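Local atomic coordinates of 6-phosphofructokinase isozyme 2 (Escherichia coli, PDB entry 3CQD), a protein that catalyses the ATP-dependent phosphorylation of fructose 6-phosphate to fructose 1,6-bisphosphate, the first committing step of glycolysis, and is inhibited allosterically by ATP. Residues I42-A47 with S257-M262; K148-I153 with L172-A177; E182-N187 with K219-S224. All blocks are in the same frame, centred on the assembly; numbering follows the deposited sequence.

Contact 1 (I42-A47 with S257-M262). With ATP (adenosine-5'-triphosphate), chain I.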
loop_
_atom_site.group_PDB
_atom_site.type_symbol
_atom_site.label_atom_id
_atom_site.label_comp_id
_atom_site.label_asym_id
_atom_site.label_seq_id
_atom_site.Cartn_x
_atom_site.Cartn_y
_atom_site.Cartn_z
ATOM N N ILE B 42 19.443 1.214 -24.513
ATOM C CA ILE B 42 19.729 2.621 -24.303
ATOM C C ILE B 42 20.498 2.792 -22.990
ATOM O O ILE B 42 21.527 3.493 -22.916
ATOM C CB ILE B 42 18.410 3.461 -24.366
ATOM C CG1 ILE B 42 18.041 3.731 -25.836
ATOM C CG2 ILE B 42 18.546 4.763 -23.588
ATOM C CD1 ILE B 42 16.674 4.397 -26.056
ATOM N N ASN B 43 20.032 2.099 -21.959
ATOM C CA ASN B 43 20.658 2.234 -20.669
ATOM C C ASN B 43 21.952 1.465 -20.551
ATOM O O ASN B 43 22.816 1.853 -19.786
ATOM C CB ASN B 43 19.660 1.933 -19.551
ATOM C CG ASN B 43 18.674 3.057 -19.376
ATOM O OD1 ASN B 43 19.007 4.107 -18.842
ATOM N ND2 ASN B 43 17.465 2.864 -19.866
ATOM N N VAL B 44 22.091 0.401 -21.335
ATOM C CA VAL B 44 23.358 -0.288 -21.458
ATOM C C VAL B 44 24.396 0.698 -22.024
ATOM O O VAL B 44 25.508 0.814 -21.489
ATOM C CB VAL B 44 23.262 -1.536 -22.366
ATOM C CG1 VAL B 44 24.678 -2.089 -22.704
ATOM C CG2 VAL B 44 22.397 -2.634 -21.740
ATOM N N ALA B 45 24.024 1.417 -23.093
ATOM C CA ALA B 45 24.904 2.410 -23.705
ATOM C C ALA B 45 25.253 3.525 -22.717
ATOM O O ALA B 45 26.402 3.968 -22.658
ATOM C CB ALA B 45 24.279 2.981 -24.951
ATOM N N ARG B 46 24.258 3.950 -21.943
ATOM C CA ARG B 46 24.413 4.983 -20.916
ATOM C C ARG B 46 25.358 4.515 -19.824
ATOM O O ARG B 46 26.248 5.238 -19.420
ATOM C CB ARG B 46 23.067 5.313 -20.278
ATOM C CG ARG B 46 22.153 6.171 -21.124
ATOM C CD ARG B 46 20.925 6.550 -20.322
ATOM N NE ARG B 46 21.274 7.431 -19.210
ATOM C CZ ARG B 46 20.724 7.370 -17.999
ATOM N NH1 ARG B 46 19.789 6.462 -17.737
ATOM N NH2 ARG B 46 21.118 8.210 -17.041
ATOM N N ALA B 47 25.138 3.293 -19.346
ATOM C CA ALA B 47 25.993 2.686 -18.329
ATOM C C ALA B 47 27.433 2.626 -18.847
ATOM O O ALA B 47 28.368 2.925 -18.117
ATOM C CB ALA B 47 25.499 1.313 -18.003
ATOM N N SER B 257 23.112 -1.753 -16.149
ATOM C CA SER B 257 24.441 -1.336 -15.704
ATOM C C SER B 257 25.412 -2.502 -15.740
ATOM O O SER B 257 26.526 -2.375 -16.237
ATOM C CB SER B 257 24.406 -0.730 -14.294
ATOM O OG SER B 257 23.688 0.490 -14.297
ATOM N N MET B 258 24.996 -3.621 -15.161
ATOM C CA MET B 258 25.758 -4.853 -15.230
ATOM C C MET B 258 26.091 -5.241 -16.675
ATOM O O MET B 258 27.238 -5.554 -16.988
ATOM C CB MET B 258 24.996 -5.984 -14.546
ATOM C CG MET B 258 25.520 -7.358 -14.883
ATOM S SD MET B 258 24.814 -8.670 -13.882
ATOM C CE MET B 258 25.929 -8.564 -12.507
ATOM N N VAL B 259 25.085 -5.227 -17.550
ATOM C CA VAL B 259 25.306 -5.598 -18.949
ATOM C C VAL B 259 26.323 -4.668 -19.619
ATOM O O VAL B 259 27.263 -5.144 -20.265
ATOM C CB VAL B 259 23.975 -5.675 -19.724
ATOM C CG1 VAL B 259 24.220 -5.907 -21.204
ATOM C CG2 VAL B 259 23.130 -6.821 -19.157
ATOM N N GLY B 260 26.145 -3.352 -19.454
ATOM C CA GLY B 260 27.128 -2.384 -19.945
ATOM C C GLY B 260 28.544 -2.728 -19.488
ATOM O O GLY B 260 29.467 -2.817 -20.304
ATOM N N ALA B 261 28.713 -2.914 -18.177
ATOM C CA ALA B 261 30.004 -3.288 -17.606
ATOM C C ALA B 261 30.596 -4.583 -18.188
ATOM O O ALA B 261 31.777 -4.641 -18.521
ATOM C CB ALA B 261 29.885 -3.398 -16.102
ATOM N N MET B 262 29.778 -5.624 -18.306
ATOM C CA MET B 262 30.278 -6.893 -18.817
ATOM C C MET B 262 30.578 -6.809 -20.309
ATOM O O MET B 262 31.534 -7.413 -20.785
ATOM C CB MET B 262 29.309 -8.021 -18.522
ATOM C CG MET B 262 29.074 -8.199 -17.056
ATOM S SD MET B 262 28.272 -9.752 -16.658
ATOM C CE MET B 262 26.725 -9.610 -17.550
HETATM P PG ATP I . 16.867 -5.090 -13.935
HETATM O O1G ATP I . 16.624 -5.557 -15.338
HETATM O O2G ATP I . 17.523 -3.733 -13.832
HETATM O O3G ATP I . 15.675 -5.313 -13.062
HETATM P PB ATP I . 18.006 -7.624 -13.450
HETATM O O1B ATP I . 16.831 -8.190 -12.735
HETATM O O2B ATP I . 18.116 -7.974 -14.933
HETATM O O3B ATP I . 18.013 -6.033 -13.332
HETATM P PA ATP I . 19.698 -8.071 -11.138
HETATM O O1A ATP I . 18.530 -7.681 -10.294
HETATM O O2A ATP I . 20.304 -9.405 -10.888
HETATM O O3A ATP I . 19.379 -8.000 -12.731
HETATM O "O5'" ATP I . 20.775 -6.904 -11.086
HETATM C "C5'" ATP I . 21.989 -6.932 -11.852
HETATM C "C4'" ATP I . 23.096 -6.771 -10.815
HETATM O "O4'" ATP I . 22.796 -5.616 -10.023
HETATM C "C3'" ATP I . 23.203 -7.876 -9.771
HETATM O "O3'" ATP I . 23.866 -9.059 -10.198
HETATM C "C2'" ATP I . 23.934 -7.158 -8.659
HETATM O "O2'" ATP I . 25.317 -6.959 -8.939
HETATM C "C1'" ATP I . 23.311 -5.770 -8.705
HETATM N N9 ATP I . 22.179 -5.752 -7.774
HETATM C C8 ATP I . 20.891 -5.882 -8.098
HETATM N N7 ATP I . 20.106 -5.830 -7.016
HETATM C C5 ATP I . 20.905 -5.656 -5.974
HETATM C C6 ATP I . 20.699 -5.528 -4.540
HETATM N N6 ATP I . 19.437 -5.563 -4.049
HETATM N N1 ATP I . 21.801 -5.338 -3.790
HETATM C C2 ATP I . 23.045 -5.305 -4.302
HETATM N N3 ATP I . 23.307 -5.439 -5.612
HETATM C C4 ATP I . 22.281 -5.599 -6.466
#
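Val44, Ala47 and Gly260 carry most of this contact between two helices. The helices approach closely, their axes 7.6 Å apart, and cross at -58°. Gly260, without a side chain, lets the backbones come close here: its CA is 4.6 Å from Val44 CA. Val44 CG1 is anti to the backbone N (chi1 169°), which packs that methyl on the glycine backbone, 3.7 Å from Gly260 CA. The other branch goes to a different neighbour: Val44 CG2 meets Val259 CG1 at 3.8 Å, methyl against methyl. The valine thus straddles two consecutive residues. One turn further on, Ala47 points its CB at the second helix and stops 3.7 Å from Ser257 CA. Ser257 OG is 4.2 Å from Ala47 CB and is hydrogen-bonded to Gly253 O. No hydrogen bond joins the two segments. Contact between them rests on small apolar groups, and every residue that touches is buried. Met258, on another side of its helix, reaches the ribose of a bound ATP with its CE. The contact joins the helix with substrate-binding Ile42 and Asn43 to the helix with Asp256, the probable catalytic residue. Around the pair, Val44 and Val259 both pack on Val135 of strand 133-137 in the central parallel sheet. Helix 272-287 covers Ser257 and Ala261, and helix 63-75 packs against Ile42 and Arg46.

Contact 2 (K148-I153 with L172-A177)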
loop_
_atom_site.group_PDB
_atom_site.type_symbol
_atom_site.label_atom_id
_atom_site.label_comp_id
_atom_site.label_asym_id
_atom_site.label_seq_id
_atom_site.Cartn_x
_atom_site.Cartn_y
_atom_site.Cartn_z
ATOM N N LYS B 148 11.647 -11.930 -36.884
ATOM C CA LYS B 148 12.412 -10.768 -37.359
ATOM C C LYS B 148 13.624 -10.493 -36.471
ATOM O O LYS B 148 14.690 -10.143 -36.967
ATOM C CB LYS B 148 11.535 -9.516 -37.498
ATOM C CG LYS B 148 10.569 -9.533 -38.694
ATOM C CD LYS B 148 11.151 -8.905 -39.972
ATOM C CE LYS B 148 11.879 -9.927 -40.833
ATOM N NZ LYS B 148 11.897 -9.550 -42.273
ATOM N N LEU B 149 13.456 -10.682 -35.165
ATOM C CA LEU B 149 14.531 -10.496 -34.188
ATOM C C LEU B 149 15.614 -11.580 -34.341
ATOM O O LEU B 149 16.809 -11.287 -34.374
ATOM C CB LEU B 149 13.947 -10.499 -32.771
ATOM C CG LEU B 149 14.712 -9.999 -31.525
ATOM C CD1 LEU B 149 14.934 -11.099 -30.503
ATOM C CD2 LEU B 149 15.992 -9.216 -31.823
ATOM N N THR B 150 15.170 -12.828 -34.413
ATOM C CA THR B 150 16.013 -13.971 -34.768
ATOM C C THR B 150 16.754 -13.766 -36.111
ATOM O O THR B 150 17.968 -13.975 -36.190
ATOM C CB THR B 150 15.164 -15.262 -34.738
ATOM O OG1 THR B 150 14.740 -15.497 -33.390
ATOM C CG2 THR B 150 15.942 -16.476 -35.220
ATOM N N GLN B 151 16.028 -13.330 -37.141
ATOM C CA GLN B 151 16.620 -13.050 -38.451
ATOM C C GLN B 151 17.698 -11.975 -38.334
ATOM O O GLN B 151 18.756 -12.086 -38.954
ATOM C CB GLN B 151 15.557 -12.618 -39.473
ATOM C CG GLN B 151 14.688 -13.745 -40.032
ATOM C CD GLN B 151 13.455 -13.227 -40.786
ATOM O OE1 GLN B 151 12.334 -13.244 -40.261
ATOM N NE2 GLN B 151 13.661 -12.765 -42.018
ATOM N N LEU B 152 17.415 -10.948 -37.525
ATOM C CA LEU B 152 18.324 -9.827 -37.310
ATOM C C LEU B 152 19.613 -10.314 -36.668
ATOM O O LEU B 152 20.709 -9.975 -37.111
ATOM C CB LEU B 152 17.663 -8.738 -36.436
ATOM C CG LEU B 152 18.454 -7.461 -36.123
ATOM C CD1 LEU B 152 19.342 -7.056 -37.278
ATOM C CD2 LEU B 152 17.519 -6.323 -35.796
ATOM N N ILE B 153 19.470 -11.123 -35.626
ATOM C CA ILE B 153 20.625 -11.661 -34.932
ATOM C C ILE B 153 21.425 -12.616 -35.831
ATOM O O ILE B 153 22.649 -12.546 -35.863
ATOM C CB ILE B 153 20.224 -12.296 -33.587
ATOM C CG1 ILE B 153 19.677 -11.194 -32.666
ATOM C CG2 ILE B 153 21.409 -13.037 -32.968
ATOM C CD1 ILE B 153 18.954 -11.680 -31.438
ATOM N N LEU B 172 13.711 -13.369 -25.608
ATOM C CA LEU B 172 14.940 -13.995 -25.138
ATOM C C LEU B 172 15.113 -15.381 -25.738
ATOM O O LEU B 172 16.188 -15.734 -26.218
ATOM C CB LEU B 172 14.942 -14.084 -23.609
ATOM C CG LEU B 172 16.197 -14.692 -22.990
ATOM C CD1 LEU B 172 17.420 -13.856 -23.406
ATOM C CD2 LEU B 172 16.051 -14.736 -21.481
ATOM N N SER B 173 14.049 -16.168 -25.680
ATOM C CA SER B 173 14.060 -17.507 -26.208
ATOM C C SER B 173 14.365 -17.464 -27.714
ATOM O O SER B 173 15.226 -18.201 -28.191
ATOM C CB SER B 173 12.717 -18.174 -25.923
ATOM O OG SER B 173 12.770 -19.530 -26.284
ATOM N N ALA B 174 13.691 -16.556 -28.421
ATOM C CA ALA B 174 13.944 -16.290 -29.846
ATOM C C ALA B 174 15.394 -15.880 -30.120
ATOM O O ALA B 174 16.058 -16.471 -30.979
ATOM C CB ALA B 174 12.981 -15.232 -30.374
ATOM N N ALA B 175 15.881 -14.886 -29.377
ATOM C CA ALA B 175 17.274 -14.436 -29.486
ATOM C C ALA B 175 18.292 -15.563 -29.252
ATOM O O ALA B 175 19.322 -15.623 -29.926
ATOM C CB ALA B 175 17.535 -13.269 -28.536
ATOM N N LEU B 176 18.015 -16.461 -28.310
ATOM C CA LEU B 176 18.947 -17.552 -28.044
ATOM C C LEU B 176 18.790 -18.739 -29.003
ATOM O O LEU B 176 19.719 -19.541 -29.155
ATOM C CB LEU B 176 18.863 -18.018 -26.591
ATOM C CG LEU B 176 19.528 -17.085 -25.568
ATOM C CD1 LEU B 176 19.078 -17.460 -24.197
ATOM C CD2 LEU B 176 21.040 -17.151 -25.647
ATOM N N ALA B 177 17.625 -18.839 -29.644
ATOM C CA ALA B 177 17.309 -19.937 -30.570
ATOM C C ALA B 177 18.329 -20.042 -31.695
ATOM O O ALA B 177 18.702 -21.139 -32.094
ATOM C CB ALA B 177 15.919 -19.765 -31.149
#
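Ala175 receives two side chains of the facing helix, Leu149 and Ile153, which stand one turn apart. Ile153 can be followed outward. Its CB points toward helix 169-178. From there CG1 runs anti to the carbonyl carbon (chi1 -65°), and chi2 is close to fully extended. This straight chain carries the terminal methyl across the gap. The tip does the touching: Ile153 CD1 lies 3.6 Å from Ala175 CB and 3.8 Å from Ala175 CA. Leu149 comes to the same methyl with one branch. Its CD1 is 3.9 Å from Ala175 CB, so the alanine methyl is touched by two methyls from successive turns. Thr150 supplies the polar part. Its OG1 lies 2.9 Å from Ala174 O and gives it a weak hydrogen bond. The same oxygen sits 3.5 Å from Ala174 CB. A hydroxyl of one helix therefore meets a main-chain carbonyl of the next. The axes are 8.4 Å apart and cross at -34°, with N-to-C directions roughly parallel. The two helices are consecutive in the chain, with strand 162-166 between them, as in the alternating alpha/beta layout of ribokinase-like kinases. Leu152 faces helix 115-126 on another side of helix 146-158. Beyond helix 169-178, Leu172 and Leu176 pack on Leu194 of helix 188-195, while Ile153 and Leu176 also touch Ile181.

Contact 3 (E182-N187 with K219-S224). With ATP (adenosine-5'-triphosphate), chain I; ATP (adenosine-5'-triphosphate), chain G.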
loop_
_atom_site.group_PDB
_atom_site.type_symbol
_atom_site.label_atom_id
_atom_site.label_comp_id
_atom_site.label_asym_id
_atom_site.label_seq_id
_atom_site.Cartn_x
_atom_site.Cartn_y
_atom_site.Cartn_z
ATOM N N GLU B 182 27.056 -14.299 -27.713
ATOM C CA GLU B 182 28.296 -14.141 -26.974
ATOM C C GLU B 182 28.039 -14.162 -25.479
ATOM O O GLU B 182 28.799 -14.767 -24.714
ATOM C CB GLU B 182 28.982 -12.829 -27.353
ATOM C CG GLU B 182 29.543 -12.820 -28.763
ATOM C CD GLU B 182 30.942 -13.390 -28.867
ATOM O OE1 GLU B 182 31.434 -13.482 -30.012
ATOM O OE2 GLU B 182 31.552 -13.752 -27.834
ATOM N N LEU B 183 26.978 -13.470 -25.066
ATOM C CA LEU B 183 26.676 -13.325 -23.653
ATOM C C LEU B 183 25.192 -13.058 -23.519
ATOM O O LEU B 183 24.616 -12.281 -24.273
ATOM C CB LEU B 183 27.514 -12.184 -23.049
ATOM C CG LEU B 183 27.567 -11.738 -21.572
ATOM C CD1 LEU B 183 26.579 -10.649 -21.262
ATOM C CD2 LEU B 183 27.460 -12.878 -20.574
ATOM N N VAL B 184 24.564 -13.748 -22.584
ATOM C CA VAL B 184 23.195 -13.451 -22.217
ATOM C C VAL B 184 23.214 -13.262 -20.707
ATOM O O VAL B 184 24.016 -13.920 -19.998
ATOM C CB VAL B 184 22.232 -14.557 -22.687
ATOM C CG1 VAL B 184 22.542 -15.882 -22.011
ATOM C CG2 VAL B 184 20.802 -14.157 -22.477
ATOM N N LYS B 185 22.386 -12.327 -20.231
ATOM C CA LYS B 185 22.272 -12.059 -18.806
ATOM C C LYS B 185 20.832 -12.186 -18.368
ATOM O O LYS B 185 20.161 -11.177 -18.169
ATOM C CB LYS B 185 22.797 -10.668 -18.408
ATOM C CG LYS B 185 22.838 -10.472 -16.869
ATOM C CD LYS B 185 22.570 -9.030 -16.429
ATOM C CE LYS B 185 21.101 -8.599 -16.513
ATOM N NZ LYS B 185 20.107 -9.602 -16.005
ATOM N N PRO B 186 20.349 -13.431 -18.221
ATOM C CA PRO B 186 19.040 -13.542 -17.643
ATOM C C PRO B 186 19.207 -13.298 -16.151
ATOM O O PRO B 186 20.251 -13.628 -15.581
ATOM C CB PRO B 186 18.658 -14.998 -17.903
ATOM C CG PRO B 186 19.985 -15.732 -17.949
ATOM C CD PRO B 186 20.969 -14.745 -18.508
ATOM N N ASN B 187 18.195 -12.719 -15.526
ATOM C CA ASN B 187 18.133 -12.768 -14.078
ATOM C C ASN B 187 17.504 -14.122 -13.752
ATOM O O ASN B 187 17.322 -14.956 -14.651
ATOM C CB ASN B 187 17.366 -11.572 -13.502
ATOM C CG ASN B 187 15.900 -11.566 -13.899
ATOM O OD1 ASN B 187 15.376 -12.555 -14.429
ATOM N ND2 ASN B 187 15.235 -10.451 -13.663
ATOM N N LYS B 219 27.623 -18.525 -25.515
ATOM C CA LYS B 219 28.982 -18.840 -25.078
ATOM C C LYS B 219 29.152 -18.591 -23.577
ATOM O O LYS B 219 29.889 -19.314 -22.885
ATOM C CB LYS B 219 29.994 -17.997 -25.870
ATOM C CG LYS B 219 29.971 -18.244 -27.373
ATOM C CD LYS B 219 30.848 -17.219 -28.107
ATOM C CE LYS B 219 30.823 -17.421 -29.625
ATOM N NZ LYS B 219 31.852 -18.422 -30.057
ATOM N N ARG B 220 28.472 -17.552 -23.093
ATOM C CA ARG B 220 28.590 -17.102 -21.716
ATOM C C ARG B 220 27.199 -16.770 -21.233
ATOM O O ARG B 220 26.452 -16.058 -21.897
ATOM C CB ARG B 220 29.469 -15.859 -21.583
ATOM C CG ARG B 220 30.834 -15.937 -22.246
ATOM C CD ARG B 220 31.363 -14.527 -22.400
ATOM N NE ARG B 220 32.613 -14.479 -23.140
ATOM C CZ ARG B 220 32.705 -14.525 -24.464
ATOM N NH1 ARG B 220 31.606 -14.638 -25.217
ATOM N NH2 ARG B 220 33.911 -14.473 -25.035
ATOM N N VAL B 221 26.855 -17.324 -20.085
ATOM C CA VAL B 221 25.590 -17.035 -19.459
ATOM C C VAL B 221 25.927 -16.437 -18.120
ATOM O O VAL B 221 26.594 -17.069 -17.318
ATOM C CB VAL B 221 24.736 -18.299 -19.278
ATOM C CG1 VAL B 221 23.485 -17.988 -18.418
ATOM C CG2 VAL B 221 24.305 -18.850 -20.634
ATOM N N VAL B 222 25.506 -15.200 -17.899
ATOM C CA VAL B 222 25.631 -14.601 -16.579
ATOM C C VAL B 222 24.247 -14.473 -15.977
ATOM O O VAL B 222 23.473 -13.594 -16.360
ATOM C CB VAL B 222 26.384 -13.257 -16.611
ATOM C CG1 VAL B 222 26.533 -12.692 -15.177
ATOM C CG2 VAL B 222 27.779 -13.456 -17.215
ATOM N N VAL B 223 23.922 -15.389 -15.068
ATOM C CA VAL B 223 22.649 -15.323 -14.368
ATOM C C VAL B 223 22.806 -14.297 -13.255
ATOM O O VAL B 223 23.579 -14.496 -12.323
ATOM C CB VAL B 223 22.217 -16.679 -13.749
ATOM C CG1 VAL B 223 20.731 -16.580 -13.295
ATOM C CG2 VAL B 223 22.385 -17.806 -14.746
ATOM N N SER B 224 22.097 -13.193 -13.364
ATOM C CA SER B 224 22.205 -12.172 -12.325
ATOM C C SER B 224 21.217 -12.509 -11.221
ATOM O O SER B 224 20.123 -13.001 -11.467
ATOM C CB SER B 224 22.022 -10.757 -12.878
ATOM O OG SER B 224 20.745 -10.560 -13.482
HETATM P PG ATP I . 16.867 -5.090 -13.935
HETATM O O1G ATP I . 16.624 -5.557 -15.338
HETATM O O2G ATP I . 17.523 -3.733 -13.832
HETATM O O3G ATP I . 15.675 -5.313 -13.062
HETATM P PB ATP I . 18.006 -7.624 -13.450
HETATM O O1B ATP I . 16.831 -8.190 -12.735
HETATM O O2B ATP I . 18.116 -7.974 -14.933
HETATM O O3B ATP I . 18.013 -6.033 -13.332
HETATM P PA ATP I . 19.698 -8.071 -11.138
HETATM O O1A ATP I . 18.530 -7.681 -10.294
HETATM O O2A ATP I . 20.304 -9.405 -10.888
HETATM O O3A ATP I . 19.379 -8.000 -12.731
HETATM O "O5'" ATP I . 20.775 -6.904 -11.086
HETATM C "C5'" ATP I . 21.989 -6.932 -11.852
HETATM C "C4'" ATP I . 23.096 -6.771 -10.815
HETATM O "O4'" ATP I . 22.796 -5.616 -10.023
HETATM C "C3'" ATP I . 23.203 -7.876 -9.771
HETATM O "O3'" ATP I . 23.866 -9.059 -10.198
HETATM C "C2'" ATP I . 23.934 -7.158 -8.659
HETATM O "O2'" ATP I . 25.317 -6.959 -8.939
HETATM C "C1'" ATP I . 23.311 -5.770 -8.705
HETATM N N9 ATP I . 22.179 -5.752 -7.774
HETATM C C8 ATP I . 20.891 -5.882 -8.098
HETATM N N7 ATP I . 20.106 -5.830 -7.016
HETATM C C5 ATP I . 20.905 -5.656 -5.974
HETATM C C6 ATP I . 20.699 -5.528 -4.540
HETATM N N6 ATP I . 19.437 -5.563 -4.049
HETATM N N1 ATP I . 21.801 -5.338 -3.790
HETATM C C2 ATP I . 23.045 -5.305 -4.302
HETATM N N3 ATP I . 23.307 -5.439 -5.612
HETATM C C4 ATP I . 22.281 -5.599 -6.466
HETATM P PG ATP G . 12.681 -8.161 -13.894
HETATM O O1G ATP G . 12.218 -7.682 -15.225
HETATM O O2G ATP G . 12.317 -9.601 -13.651
HETATM O O3G ATP G . 14.100 -7.774 -13.553
HETATM P PB ATP G . 12.067 -6.750 -11.416
HETATM O O1B ATP G . 13.463 -6.183 -11.344
HETATM O O2B ATP G . 10.883 -5.886 -11.145
HETATM O O3B ATP G . 11.751 -7.322 -12.892
HETATM P PA ATP G . 10.707 -8.852 -9.887
HETATM O O1A ATP G . 9.467 -8.595 -10.729
HETATM O O2A ATP G . 11.092 -10.269 -9.577
HETATM O O3A ATP G . 12.024 -8.081 -10.491
HETATM O "O5'" ATP G . 10.546 -8.071 -8.502
HETATM C "C5'" ATP G . 9.427 -8.295 -7.650
HETATM C "C4'" ATP G . 9.867 -7.780 -6.299
HETATM O "O4'" ATP G . 11.002 -8.547 -5.884
HETATM C "C3'" ATP G . 10.377 -6.353 -6.378
HETATM O "O3'" ATP G . 9.343 -5.439 -6.078
HETATM C "C2'" ATP G . 11.470 -6.294 -5.338
HETATM O "O2'" ATP G . 10.951 -6.001 -4.042
HETATM C "C1'" ATP G . 12.019 -7.703 -5.345
HETATM N N9 ATP G . 13.237 -7.664 -6.202
HETATM C C8 ATP G . 13.361 -7.958 -7.512
HETATM N N7 ATP G . 14.641 -7.771 -7.942
HETATM C C5 ATP G . 15.356 -7.351 -6.883
HETATM C C6 ATP G . 16.757 -6.973 -6.605
HETATM N N6 ATP G . 17.682 -7.004 -7.579
HETATM N N1 ATP G . 17.081 -6.587 -5.349
HETATM C C2 ATP G . 16.177 -6.539 -4.356
HETATM N N3 ATP G . 14.887 -6.870 -4.531
HETATM C C4 ATP G . 14.428 -7.277 -5.743
HETATM O O HOH W 1 34.275 -15.524 -27.757
#
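The short, weakly bonded strand 183-184 pairs in parallel with strand 221-224, and the chains lead on to the nucleotide site, where Lys185, Asn187 and Ser224 bind ATP. Val184 is at the centre of the pairing. Its N donates to Arg220 O, and its O accepts from Val222 N at 2.9 Å. Ser224 N donates to Pro186 O. Leu183 CD2 presses on Val222 CG2 at a tight 3.4 Å. At the far end, Arg220 NH1 makes two bonds to Glu182. One goes to the main-chain O, in the guanidinium plane. The other, Arg220 NH1 to Glu182 OE2 at 2.8 Å, is a salt bridge tilted from that plane, and a water also links OE2 to Arg220 NH2. At the ATP end, Lys185 NZ donates to Ser224 OG and to O2B of ATP chain I, each at 2.8 Å. Ser224 OG in turn donates to O3A of ATP chain I. Asn187 ND2 binds O1B of ATP chain I (2.9 Å) and O2G of ATP chain G (3.0 Å), while its OD1 caps Glu190 N at the start of helix 188-195. The lysine charge probably offsets that of the phosphates, and the cap leaves the amide NH2 turned to them.

From the N terminus, helix 40-50 comes first, and contact 1 closes only when the chain returns to it at helix 254-267, more than 200 residues later. The other two contacts lie inside that long loop. Contact 2 closes a short one, from helix 146-158 through strand 162-166 to helix 169-178. Contact 3 follows in series, joining 182-187 to 219-224 and so linking the edge of the parallel sheet to strand 221-224. Leu172 and Leu176 of contact 2 pack on Val184 of contact 3. Met258 and Val259 of contact 1 rest on Lys185. Contacts 1 and 2 do not touch, while contacts 1 and 3 both reach ATP chain I.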